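Local coordinates for yersinopine synthase (Yersinia pestis, PDB 6C4M), which catalyses the NADPH-dependent reductive condensation of pyruvate with an aminobutanoate-histidine intermediate, the last step in making the metallophore yersinopine, at residues 259-264 against 282-286. Residues are numbered along the deposited sequence; the frame is centred on the assembly and turned at random.
Sequences VHPPLA and YLYKT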
# COMPACT_ATOMS: atom_id res chain seq x y z
N VAL A 259 6.42 4.54 -16.80
CA VAL A 259 6.27 4.70 -15.36
C VAL A 259 6.57 6.12 -14.90
O VAL A 259 5.90 6.64 -14.01
CB VAL A 259 7.20 3.69 -14.65
CG1 VAL A 259 7.25 3.92 -13.15
CG2 VAL A 259 6.74 2.31 -14.95
N HIS A 260 7.60 6.75 -15.45
CA HIS A 260 7.99 8.07 -14.97
C HIS A 260 6.92 9.13 -15.18
O HIS A 260 6.68 9.92 -14.24
CB HIS A 260 9.31 8.50 -15.61
CG HIS A 260 10.50 7.92 -14.91
ND1 HIS A 260 11.80 8.31 -15.19
CD2 HIS A 260 10.58 6.93 -13.99
CE1 HIS A 260 12.63 7.59 -14.44
NE2 HIS A 260 11.91 6.75 -13.71
N PRO A 261 6.30 9.29 -16.34
CA PRO A 261 5.44 10.47 -16.52
C PRO A 261 4.27 10.49 -15.54
O PRO A 261 3.96 11.54 -14.97
CB PRO A 261 4.99 10.38 -17.98
CG PRO A 261 6.18 9.70 -18.67
CD PRO A 261 6.58 8.64 -17.64
N PRO A 262 3.61 9.36 -15.29
CA PRO A 262 2.48 9.40 -14.33
C PRO A 262 2.91 9.75 -12.92
O PRO A 262 2.20 10.50 -12.22
CB PRO A 262 1.90 7.99 -14.41
CG PRO A 262 2.30 7.50 -15.75
CD PRO A 262 3.67 8.07 -15.99
N LEU A 263 4.05 9.23 -12.48
CA LEU A 263 4.55 9.50 -11.14
C LEU A 263 5.17 10.88 -11.04
O LEU A 263 4.89 11.64 -10.11
CB LEU A 263 5.59 8.44 -10.75
CG LEU A 263 5.12 7.19 -10.01
CD1 LEU A 263 3.79 6.70 -10.53
CD2 LEU A 263 6.19 6.11 -10.10
N ALA A 264 6.03 11.23 -12.00
CA ALA A 264 6.82 12.44 -11.90
C ALA A 264 6.00 13.68 -12.23
O ALA A 264 6.36 14.78 -11.81
CB ALA A 264 8.03 12.36 -12.85
N TYR A 282 8.64 11.38 -2.23
CA TYR A 282 9.28 10.16 -2.71
C TYR A 282 8.51 9.60 -3.90
O TYR A 282 7.29 9.42 -3.83
CB TYR A 282 9.37 9.12 -1.59
CG TYR A 282 10.38 9.54 -0.55
CD1 TYR A 282 10.04 10.43 0.47
CD2 TYR A 282 11.69 9.09 -0.62
CE1 TYR A 282 10.97 10.83 1.40
CE2 TYR A 282 12.62 9.48 0.31
CZ TYR A 282 12.26 10.35 1.31
OH TYR A 282 13.19 10.74 2.23
N LEU A 283 9.24 9.29 -4.97
CA LEU A 283 8.60 9.07 -6.26
C LEU A 283 7.65 7.88 -6.25
O LEU A 283 6.65 7.89 -6.99
CB LEU A 283 9.66 8.87 -7.33
CG LEU A 283 9.16 8.80 -8.77
CD1 LEU A 283 8.51 10.10 -9.21
CD2 LEU A 283 10.32 8.42 -9.70
N TYR A 284 7.93 6.84 -5.46
CA TYR A 284 7.15 5.61 -5.53
C TYR A 284 6.22 5.42 -4.32
O TYR A 284 5.47 4.45 -4.28
CB TYR A 284 8.10 4.39 -5.72
CG TYR A 284 8.82 4.38 -7.09
CD1 TYR A 284 8.20 3.89 -8.22
CD2 TYR A 284 10.12 4.90 -7.23
CE1 TYR A 284 8.83 3.91 -9.46
CE2 TYR A 284 10.76 4.92 -8.46
CZ TYR A 284 10.11 4.43 -9.57
OH TYR A 284 10.74 4.45 -10.81
N LYS A 285 6.21 6.35 -3.36
CA LYS A 285 5.36 6.19 -2.18
C LYS A 285 3.94 6.66 -2.44
O LYS A 285 3.68 7.47 -3.35
CB LYS A 285 5.94 6.96 -1.00
CG LYS A 285 7.29 6.46 -0.53
CD LYS A 285 7.61 7.06 0.81
CE LYS A 285 8.93 6.56 1.34
NZ LYS A 285 9.45 7.47 2.39
N THR A 286 3.01 6.16 -1.62
CA THR A 286 1.60 6.56 -1.69
C THR A 286 1.39 7.93 -1.04
O THR A 286 2.16 8.39 -0.19
CB THR A 286 0.68 5.56 -0.99
OG1 THR A 286 0.85 5.67 0.43
CG2 THR A 286 0.93 4.14 -1.38
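L283 and Y284, the middle residues of a type I turn from Y282 to K285, meet the C-terminal part of helix 255-264, and L263 is the helix residue that takes up both. L263 CB lies 3.7 Å from L283 CD1, L263 CG rests 3.5 Å from L283 O, and L263 CD2 comes within 3.5 Å of Y284 CE1. The same L283 methyl, CD1, also sits 3.9 Å from the backbone N of A264. Further along, Y284 brings CE1 to 4.0 Å from CG1 of V259, which approaches the ring at its edge. No hydrogen bond joins the segments, and the side-chain packing is mainly apolar; F381, edge-to-face with Y284, continues it. At the tyrosine's tip, Y284 OH is 3.9 Å from NE2 of H260, too far to bond, while ND1 of H260 is held by D406. H260 is the probable proton donor/acceptor, and its side chain lies about 7 Å from NADP: a turn packed on a helix end beside the likely catalytic histidine of an opine dehydrogenase.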